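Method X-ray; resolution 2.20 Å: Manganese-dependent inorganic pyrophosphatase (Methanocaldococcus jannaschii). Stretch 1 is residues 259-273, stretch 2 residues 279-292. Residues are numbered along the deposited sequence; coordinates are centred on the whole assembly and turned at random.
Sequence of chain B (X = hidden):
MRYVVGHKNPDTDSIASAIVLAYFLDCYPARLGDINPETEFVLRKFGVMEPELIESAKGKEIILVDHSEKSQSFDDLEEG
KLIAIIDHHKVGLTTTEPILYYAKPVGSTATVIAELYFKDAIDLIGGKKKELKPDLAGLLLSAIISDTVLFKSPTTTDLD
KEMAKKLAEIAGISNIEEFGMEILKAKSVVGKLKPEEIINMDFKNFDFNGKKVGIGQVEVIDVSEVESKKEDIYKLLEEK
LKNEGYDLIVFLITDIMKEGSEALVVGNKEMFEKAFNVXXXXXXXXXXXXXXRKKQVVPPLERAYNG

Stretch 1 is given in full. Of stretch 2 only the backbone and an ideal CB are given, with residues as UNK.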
ATOM      1  N   GLU B 259     -14.410  15.278  22.820  1.00 28.78           N
ATOM      2  CA  GLU B 259     -13.574  14.345  22.080  1.00 29.09           C
ATOM      3  C   GLU B 259     -14.150  12.937  22.130  1.00 27.81           C
ATOM      4  O   GLU B 259     -13.482  11.980  22.522  1.00 29.64           O
ATOM      5  CB  GLU B 259     -12.147  14.387  22.637  1.00 33.06           C
ATOM      6  CG  GLU B 259     -11.370  15.610  22.151  1.00 37.83           C
ATOM      7  CD  GLU B 259     -10.139  15.927  22.981  1.00 39.53           C
ATOM      8  OE1 GLU B 259      -9.425  14.987  23.390  1.00 42.34           O
ATOM      9  OE2 GLU B 259      -9.878  17.127  23.212  1.00 39.05           O
ATOM     10  N   GLY B 260     -15.413  12.836  21.736  1.00 24.62           N
ATOM     11  CA  GLY B 260     -16.109  11.562  21.712  1.00 23.04           C
ATOM     12  C   GLY B 260     -17.160  11.580  20.618  1.00 22.48           C
ATOM     13  O   GLY B 260     -17.447  12.627  20.045  1.00 21.77           O
ATOM     14  N   SER B 261     -17.744  10.430  20.318  1.00 27.86           N
ATOM     15  CA  SER B 261     -18.751  10.385  19.274  1.00 27.42           C
ATOM     16  C   SER B 261     -19.966   9.563  19.640  1.00 27.59           C
ATOM     17  O   SER B 261     -19.845   8.497  20.233  1.00 29.45           O
ATOM     18  CB  SER B 261     -18.155   9.816  17.983  1.00 16.96           C
ATOM     19  OG  SER B 261     -17.101  10.627  17.497  1.00 18.22           O
ATOM     20  N   GLU B 262     -21.139  10.070  19.284  1.00 29.99           N
ATOM     21  CA  GLU B 262     -22.369   9.335  19.523  1.00 32.38           C
ATOM     22  C   GLU B 262     -22.551   8.566  18.227  1.00 31.26           C
ATOM     23  O   GLU B 262     -22.703   9.163  17.165  1.00 31.88           O
ATOM     24  CB  GLU B 262     -23.563  10.268  19.723  1.00 37.60           C
ATOM     25  CG  GLU B 262     -24.818   9.528  20.158  1.00 44.69           C
ATOM     26  CD  GLU B 262     -26.072  10.385  20.111  1.00 48.41           C
ATOM     27  OE1 GLU B 262     -26.015  11.570  20.506  1.00 48.74           O
ATOM     28  OE2 GLU B 262     -27.127   9.862  19.692  1.00 52.09           O
ATOM     29  N   ALA B 263     -22.516   7.245  18.304  1.00 20.45           N
ATOM     30  CA  ALA B 263     -22.679   6.448  17.104  1.00 20.66           C
ATOM     31  C   ALA B 263     -24.120   6.027  16.879  1.00 19.23           C
ATOM     32  O   ALA B 263     -24.750   5.467  17.769  1.00 17.31           O
ATOM     33  CB  ALA B 263     -21.791   5.218  17.177  1.00 28.55           C
ATOM     34  N   LEU B 264     -24.640   6.318  15.691  1.00 24.15           N
ATOM     35  CA  LEU B 264     -25.994   5.912  15.322  1.00 24.48           C
ATOM     36  C   LEU B 264     -25.783   4.609  14.563  1.00 24.98           C
ATOM     37  O   LEU B 264     -24.979   4.557  13.629  1.00 23.14           O
ATOM     38  CB  LEU B 264     -26.650   6.939  14.404  1.00 19.28           C
ATOM     39  CG  LEU B 264     -26.811   8.378  14.901  1.00 22.27           C
ATOM     40  CD1 LEU B 264     -27.649   9.154  13.890  1.00 20.07           C
ATOM     41  CD2 LEU B 264     -27.488   8.399  16.259  1.00 24.29           C
ATOM     42  N   VAL B 265     -26.498   3.558  14.957  1.00 25.36           N
ATOM     43  CA  VAL B 265     -26.322   2.262  14.319  1.00 26.86           C
ATOM     44  C   VAL B 265     -27.545   1.772  13.552  1.00 27.22           C
ATOM     45  O   VAL B 265     -28.629   1.619  14.113  1.00 28.53           O
ATOM     46  CB  VAL B 265     -25.906   1.209  15.365  1.00 23.75           C
ATOM     47  CG1 VAL B 265     -25.575  -0.111  14.681  1.00 25.82           C
ATOM     48  CG2 VAL B 265     -24.700   1.713  16.143  1.00 24.54           C
ATOM     49  N   VAL B 266     -27.350   1.521  12.261  1.00 26.34           N
ATOM     50  CA  VAL B 266     -28.422   1.066  11.388  1.00 25.75           C
ATOM     51  C   VAL B 266     -28.037  -0.203  10.625  1.00 26.17           C
ATOM     52  O   VAL B 266     -26.989  -0.254   9.967  1.00 22.43           O
ATOM     53  CB  VAL B 266     -28.782   2.155  10.358  1.00 33.60           C
ATOM     54  CG1 VAL B 266     -30.126   1.841   9.720  1.00 34.34           C
ATOM     55  CG2 VAL B 266     -28.800   3.518  11.027  1.00 36.72           C
ATOM     56  N   GLY B 267     -28.892  -1.222  10.706  1.00 23.72           N
ATOM     57  CA  GLY B 267     -28.624  -2.472  10.013  1.00 24.33           C
ATOM     58  C   GLY B 267     -28.063  -3.560  10.916  1.00 27.14           C
ATOM     59  O   GLY B 267     -28.694  -3.964  11.891  1.00 26.05           O
ATOM     60  N   ASN B 268     -26.857  -4.021  10.601  1.00 37.29           N
ATOM     61  CA  ASN B 268     -26.213  -5.079  11.366  1.00 38.52           C
ATOM     62  C   ASN B 268     -25.683  -4.624  12.731  1.00 40.06           C
ATOM     63  O   ASN B 268     -24.470  -4.548  12.938  1.00 41.46           O
ATOM     64  CB  ASN B 268     -25.068  -5.669  10.540  1.00 35.18           C
ATOM     65  CG  ASN B 268     -24.604  -7.003  11.068  1.00 34.11           C
ATOM     66  OD1 ASN B 268     -24.629  -7.245  12.272  1.00 36.40           O
ATOM     67  ND2 ASN B 268     -24.162  -7.875  10.171  1.00 32.53           N
ATOM     68  N   LYS B 269     -26.588  -4.341  13.666  1.00 28.87           N
ATOM     69  CA  LYS B 269     -26.191  -3.898  15.001  1.00 29.37           C
ATOM     70  C   LYS B 269     -25.320  -4.923  15.715  1.00 30.20           C
ATOM     71  O   LYS B 269     -24.422  -4.563  16.488  1.00 26.72           O
ATOM     72  CB  LYS B 269     -27.429  -3.582  15.846  1.00 49.62           C
ATOM     73  CG  LYS B 269     -28.200  -2.364  15.346  1.00 54.42           C
ATOM     74  CD  LYS B 269     -29.361  -1.997  16.253  1.00 55.74           C
ATOM     75  CE  LYS B 269     -30.082  -0.755  15.739  1.00 56.56           C
ATOM     76  NZ  LYS B 269     -31.288  -0.427  16.558  1.00 58.03           N
ATOM     77  N   GLU B 270     -25.582  -6.198  15.445  1.00 38.78           N
ATOM     78  CA  GLU B 270     -24.835  -7.296  16.052  1.00 39.41           C
ATOM     79  C   GLU B 270     -23.346  -7.160  15.754  1.00 36.01           C
ATOM     80  O   GLU B 270     -22.510  -7.233  16.656  1.00 36.61           O
ATOM     81  CB  GLU B 270     -25.329  -8.646  15.510  1.00 59.60           C
ATOM     82  CG  GLU B 270     -26.846  -8.795  15.443  1.00 64.79           C
ATOM     83  CD  GLU B 270     -27.481  -7.906  14.381  1.00 66.03           C
ATOM     84  OE1 GLU B 270     -27.135  -8.054  13.192  1.00 65.69           O
ATOM     85  OE2 GLU B 270     -28.326  -7.056  14.734  1.00 69.39           O
ATOM     86  N   MET B 271     -23.021  -6.961  14.479  1.00 30.56           N
ATOM     87  CA  MET B 271     -21.632  -6.827  14.065  1.00 27.96           C
ATOM     88  C   MET B 271     -20.956  -5.622  14.709  1.00 25.96           C
ATOM     89  O   MET B 271     -19.753  -5.641  14.961  1.00 26.53           O
ATOM     90  CB  MET B 271     -21.538  -6.721  12.544  1.00 31.44           C
ATOM     91  CG  MET B 271     -20.120  -6.917  12.021  1.00 31.58           C
ATOM     92  SD  MET B 271     -19.378  -8.509  12.504  1.00 35.86           S
ATOM     93  CE  MET B 271     -19.733  -9.492  11.022  1.00 32.90           C
ATOM     94  N   PHE B 272     -21.741  -4.582  14.975  1.00 27.20           N
ATOM     95  CA  PHE B 272     -21.243  -3.359  15.599  1.00 25.33           C
ATOM     96  C   PHE B 272     -20.913  -3.636  17.063  1.00 27.30           C
ATOM     97  O   PHE B 272     -19.817  -3.325  17.549  1.00 27.09           O
ATOM     98  CB  PHE B 272     -22.309  -2.264  15.530  1.00 16.88           C
ATOM     99  CG  PHE B 272     -21.893  -0.974  16.179  1.00 16.48           C
ATOM    100  CD1 PHE B 272     -21.223   0.004  15.451  1.00 17.48           C
ATOM    101  CD2 PHE B 272     -22.154  -0.745  17.527  1.00 16.42           C
ATOM    102  CE1 PHE B 272     -20.818   1.196  16.054  1.00 15.95           C
ATOM    103  CE2 PHE B 272     -21.755   0.438  18.146  1.00 14.24           C
ATOM    104  CZ  PHE B 272     -21.083   1.414  17.403  1.00 16.30           C
ATOM    105  N   GLU B 273     -21.883  -4.215  17.760  1.00 29.24           N
ATOM    106  CA  GLU B 273     -21.721  -4.543  19.165  1.00 31.20           C
ATOM    107  C   GLU B 273     -20.530  -5.470  19.355  1.00 28.94           C
ATOM    108  O   GLU B 273     -19.848  -5.406  20.370  1.00 29.05           O
ATOM    109  CB  GLU B 273     -22.994  -5.196  19.700  1.00 34.92           C
ATOM    110  CG  GLU B 273     -24.143  -4.227  19.908  1.00 36.83           C
ATOM    111  CD  GLU B 273     -25.435  -4.940  20.279  1.00 38.82           C
ATOM    112  OE1 GLU B 273     -26.333  -4.291  20.866  1.00 39.36           O
ATOM    113  OE2 GLU B 273     -25.551  -6.149  19.972  1.00 36.95           O
ATOM    114  N   UNK B 279     -22.958  -3.477  24.006  1.00 46.91           N
ATOM    115  CA  UNK B 279     -24.321  -3.696  23.530  1.00 49.90           C
ATOM    116  C   UNK B 279     -24.994  -2.334  23.378  1.00 50.46           C
ATOM    117  O   UNK B 279     -24.830  -1.457  24.228  1.00 50.93           O
ATOM    118  CB  UNK B 279     -25.107  -4.598  24.483  1.00 49.90           C
ATOM    119  N   UNK B 280     -25.750  -2.160  22.299  1.00 35.63           N
ATOM    120  CA  UNK B 280     -26.425  -0.890  22.041  1.00 36.80           C
ATOM    121  C   UNK B 280     -27.819  -0.769  22.663  1.00 37.75           C
ATOM    122  O   UNK B 280     -28.672  -1.649  22.505  1.00 36.52           O
ATOM    123  CB  UNK B 280     -26.537  -0.682  20.529  1.00 36.80           C
ATOM    124  N   UNK B 281     -28.039   0.332  23.371  1.00 81.33           N
ATOM    125  CA  UNK B 281     -29.326   0.602  23.999  1.00 82.49           C
ATOM    126  C   UNK B 281     -30.035   1.622  23.112  1.00 81.70           C
ATOM    127  O   UNK B 281     -29.639   2.790  23.045  1.00 82.27           O
ATOM    128  CB  UNK B 281     -29.167   1.109  25.434  1.00 82.49           C
ATOM    129  N   UNK B 282     -31.080   1.169  22.426  1.00 44.51           N
ATOM    130  CA  UNK B 282     -31.801   2.045  21.524  1.00 40.68           C
ATOM    131  C   UNK B 282     -31.199   1.860  20.145  1.00 37.61           C
ATOM    132  O   UNK B 282     -30.988   0.726  19.715  1.00 37.94           O
ATOM    133  CB  UNK B 282     -31.736   3.505  21.976  1.00 40.68           C
ATOM    134  N   UNK B 283     -30.911   2.952  19.444  1.00 30.48           N
ATOM    135  CA  UNK B 283     -30.312   2.836  18.117  1.00 29.42           C
ATOM    136  C   UNK B 283     -28.940   3.520  18.051  1.00 27.21           C
ATOM    137  O   UNK B 283     -28.355   3.655  16.976  1.00 25.33           O
ATOM    138  CB  UNK B 283     -31.247   3.439  17.067  1.00 29.42           C
ATOM    139  N   UNK B 284     -28.430   3.939  19.207  1.00 33.48           N
ATOM    140  CA  UNK B 284     -27.131   4.600  19.265  1.00 33.94           C
ATOM    141  C   UNK B 284     -26.397   4.360  20.585  1.00 32.41           C
ATOM    142  O   UNK B 284     -26.951   3.807  21.534  1.00 32.87           O
ATOM    143  CB  UNK B 284     -27.309   6.104  19.045  1.00 33.94           C
ATOM    144  N   UNK B 285     -25.137   4.780  20.627  1.00 30.38           N
ATOM    145  CA  UNK B 285     -24.300   4.643  21.813  1.00 28.28           C
ATOM    146  C   UNK B 285     -23.196   5.690  21.737  1.00 27.87           C
ATOM    147  O   UNK B 285     -22.698   6.000  20.652  1.00 26.55           O
ATOM    148  CB  UNK B 285     -23.718   3.233  21.926  1.00 28.28           C
ATOM    149  N   UNK B 286     -22.810   6.236  22.884  1.00 27.97           N
ATOM    150  CA  UNK B 286     -21.747   7.226  22.902  1.00 27.93           C
ATOM    151  C   UNK B 286     -20.415   6.511  23.063  1.00 27.55           C
ATOM    152  O   UNK B 286     -20.228   5.757  24.015  1.00 27.70           O
ATOM    153  CB  UNK B 286     -21.961   8.247  24.021  1.00 27.93           C
ATOM    154  N   UNK B 287     -19.497   6.741  22.132  1.00 20.02           N
ATOM    155  CA  UNK B 287     -18.187   6.114  22.209  1.00 21.51           C
ATOM    156  C   UNK B 287     -17.180   7.117  22.765  1.00 21.85           C
ATOM    157  O   UNK B 287     -16.815   8.100  22.103  1.00 21.52           O
ATOM    158  CB  UNK B 287     -17.745   5.602  20.837  1.00 21.51           C
ATOM    159  N   UNK B 288     -16.745   6.861  23.992  1.00 25.55           N
ATOM    160  CA  UNK B 288     -15.790   7.726  24.677  1.00 27.39           C
ATOM    161  C   UNK B 288     -14.408   7.749  24.045  1.00 24.31           C
ATOM    162  O   UNK B 288     -13.819   6.703  23.781  1.00 24.38           O
ATOM    163  CB  UNK B 288     -15.663   7.288  26.137  1.00 27.39           C
ATOM    164  N   UNK B 289     -13.906   8.958  23.814  1.00 22.58           N
ATOM    165  CA  UNK B 289     -12.584   9.138  23.237  1.00 20.87           C
ATOM    166  C   UNK B 289     -12.499   8.871  21.749  1.00 21.00           C
ATOM    167  O   UNK B 289     -11.454   9.094  21.137  1.00 21.82           O
ATOM    168  CB  UNK B 289     -11.590   8.227  23.960  1.00 20.87           C
ATOM    169  N   UNK B 290     -13.594   8.393  21.165  1.00 20.05           N
ATOM    170  CA  UNK B 290     -13.631   8.074  19.737  1.00 19.22           C
ATOM    171  C   UNK B 290     -13.876   9.297  18.842  1.00 19.89           C
ATOM    172  O   UNK B 290     -14.968   9.864  18.834  1.00 18.77           O
ATOM    173  CB  UNK B 290     -14.720   7.031  19.478  1.00 19.22           C
ATOM    174  N   UNK B 291     -12.847   9.702  18.097  1.00 21.29           N
ATOM    175  CA  UNK B 291     -12.952  10.841  17.184  1.00 21.64           C
ATOM    176  C   UNK B 291     -12.537  10.479  15.764  1.00 21.23           C
ATOM    177  O   UNK B 291     -12.956  11.125  14.805  1.00 19.80           O
ATOM    178  CB  UNK B 291     -12.093  12.002  17.691  1.00 21.64           C
ATOM    179  N   UNK B 292     -11.703   9.451  15.632  1.00 17.98           N
ATOM    180  CA  UNK B 292     -11.203   9.059  14.321  1.00 17.47           C
ATOM    181  C   UNK B 292     -11.866   7.864  13.678  1.00 16.98           C
ATOM    182  O   UNK B 292     -11.814   6.742  14.187  1.00 14.09           O
ATOM    183  CB  UNK B 292      -9.704   8.771  14.430  1.00 17.47           C
TER

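Position 279 points its CA-to-CB bond away from stretch 1, though the ideal CB lies 3.8 Å from Glu273 OE1. A polar or basic chain would suit a place beside a carboxylate. Lys279, poorly ordered, touches Glu273 OE1 only through its aliphatic part, CG at 3.2 Å; its NZ, 6.3 Å from Glu273 OE1, forms no salt bridge with it.

At 280 the CB points toward the helix, between Glu273, Lys269 and Phe272, while the backbone N faces the carboxylate. A compact apolar chain such as Val, Ile or Leu would fit. Val280 places CG2 3.8 Å from Phe272 CD2, and its N donates to Glu273 OE1 at 2.6 Å, a bond any residue but proline could make.

Position 281 points away into space free of stretch 1, and many residues would do; it is Glu281. At 282, phi/psi of 93/-133° would jam a CB against the preceding carbonyl O, which calls for glycine. Gly282 O accepts a weak hydrogen bond from Lys269 NZ at 3.4 Å.

The CB of 283 points sideways, 3.9 Å from Lys269 NZ, so small polar or acidic chains are plausible. The residue is Asn283; its amide makes no hydrogen bond to Lys269, and its main contribution is its backbone O, which accepts from Val265 N at 2.7 Å.

From 284 the chain pairs antiparallel with strand 260-267, and its side chains alternate between faces. The CB of 284 is crowded, 2.9 Å from Ala263 O, with Glu262 OE2 near; a small donor such as Ser or Thr is favoured. Ser284 OG gives Glu262 OE2 a weak hydrogen bond at 3.3 Å.

Position 285 shares its face with Ala263, which leaves room for an apolar chain reaching Phe272. Val285 answers with CG2 3.7 Å from Phe272 CE2; its N and O both bond to Ala263.

Position 286 lies on the face of Glu262, and a long or flat chain could reach back over the glycine at 260. Phe286 does so: CZ is 3.7 Å from Gly260 CA, where a CB on Gly260 would clash with the ring.

Position 287 returns to the Ala263 face, suiting Leu, Ile or Met. Leu287 CD1 packs 4.1 Å from Ala263 CB and 4.2 Å from Phe272 CZ.

Position 288 points away and tolerates polar residues; it is Glu288. At 289, positive phi in a type II turn favours glycine, and Gly289 CA approaches Glu259 O at 3.1 Å.

The CB of 290 points sideways, so the choice is loose; Val290 contributes chiefly its O, which accepts from Ser261 OG at 2.6 Å. Position 291, also sideways, could extend a flexible chain to Glu259: Met291 SD lies 3.4 Å from Glu259 CG.

Position 292 points away from stretch 1, just before a helix, where Ser, Thr, Asp or Asn commonly cap; Ser292 does.

Stretch 2, residues 279-292: KVEGNSVFLEGVMS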
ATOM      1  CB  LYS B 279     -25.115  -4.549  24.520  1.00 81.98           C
ATOM      2  CG  LYS B 279     -26.355  -5.186  23.906  1.00 85.63           C
ATOM      3  CD  LYS B 279     -27.377  -5.596  24.958  1.00 87.66           C
ATOM      4  CE  LYS B 279     -28.041  -4.376  25.585  1.00 88.16           C
ATOM      5  NZ  LYS B 279     -29.110  -4.749  26.552  1.00 88.51           N
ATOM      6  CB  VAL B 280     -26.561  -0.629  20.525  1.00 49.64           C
ATOM      7  CG1 VAL B 280     -27.128   0.765  20.295  1.00 50.56           C
ATOM      8  CG2 VAL B 280     -25.213  -0.782  19.837  1.00 50.29           C
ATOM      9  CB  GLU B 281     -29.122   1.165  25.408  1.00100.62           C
ATOM     10  CG  GLU B 281     -30.405   1.546  26.131  1.00103.48           C
ATOM     11  CD  GLU B 281     -30.168   1.912  27.588  1.00105.55           C
ATOM     12  OE1 GLU B 281     -31.121   2.378  28.248  1.00105.28           O
ATOM     13  OE2 GLU B 281     -29.032   1.727  28.077  1.00106.12           O
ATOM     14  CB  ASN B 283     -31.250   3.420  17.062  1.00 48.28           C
ATOM     15  CG  ASN B 283     -31.756   4.796  17.431  1.00 52.33           C
ATOM     16  OD1 ASN B 283     -32.587   5.372  16.731  1.00 54.37           O
ATOM     17  ND2 ASN B 283     -31.258   5.333  18.538  1.00 54.73           N
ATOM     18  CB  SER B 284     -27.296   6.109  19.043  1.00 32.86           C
ATOM     19  OG  SER B 284     -28.005   6.714  20.111  1.00 31.90           O
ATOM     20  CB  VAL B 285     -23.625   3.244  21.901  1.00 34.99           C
ATOM     21  CG1 VAL B 285     -24.647   2.182  22.226  1.00 38.37           C
ATOM     22  CG2 VAL B 285     -22.937   2.916  20.590  1.00 34.48           C
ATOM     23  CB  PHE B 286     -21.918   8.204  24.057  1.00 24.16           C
ATOM     24  CG  PHE B 286     -20.943   9.342  24.019  1.00 27.22           C
ATOM     25  CD1 PHE B 286     -21.041  10.323  23.032  1.00 26.71           C
ATOM     26  CD2 PHE B 286     -19.917   9.430  24.950  1.00 25.68           C
ATOM     27  CE1 PHE B 286     -20.129  11.376  22.977  1.00 27.22           C
ATOM     28  CE2 PHE B 286     -18.998  10.479  24.904  1.00 28.32           C
ATOM     29  CZ  PHE B 286     -19.105  11.455  23.913  1.00 28.30           C
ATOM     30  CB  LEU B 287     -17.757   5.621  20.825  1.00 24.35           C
ATOM     31  CG  LEU B 287     -18.682   4.561  20.220  1.00 25.06           C
ATOM     32  CD1 LEU B 287     -18.203   4.175  18.838  1.00 26.21           C
ATOM     33  CD2 LEU B 287     -18.716   3.341  21.122  1.00 26.02           C
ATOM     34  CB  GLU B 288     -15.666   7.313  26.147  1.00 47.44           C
ATOM     35  CG  GLU B 288     -16.505   8.144  27.099  1.00 53.69           C
ATOM     36  CD  GLU B 288     -15.937   9.541  27.302  1.00 58.96           C
ATOM     37  OE1 GLU B 288     -14.785   9.658  27.778  1.00 63.05           O
ATOM     38  OE2 GLU B 288     -16.639  10.525  26.989  1.00 60.55           O
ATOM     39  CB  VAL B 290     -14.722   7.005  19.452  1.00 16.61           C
ATOM     40  CG1 VAL B 290     -14.799   6.710  17.970  1.00 16.62           C
ATOM     41  CG2 VAL B 290     -14.414   5.730  20.236  1.00 15.60           C
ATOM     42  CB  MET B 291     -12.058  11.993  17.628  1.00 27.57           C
ATOM     43  CG  MET B 291     -12.496  12.757  18.853  1.00 31.33           C
ATOM     44  SD  MET B 291     -11.425  14.206  19.045  1.00 33.84           S
ATOM     45  CE  MET B 291     -12.314  15.398  18.048  1.00 31.00           C
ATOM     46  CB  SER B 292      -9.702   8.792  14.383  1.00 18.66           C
ATOM     47  OG  SER B 292      -9.250   8.312  13.131  1.00 20.34           O
TER
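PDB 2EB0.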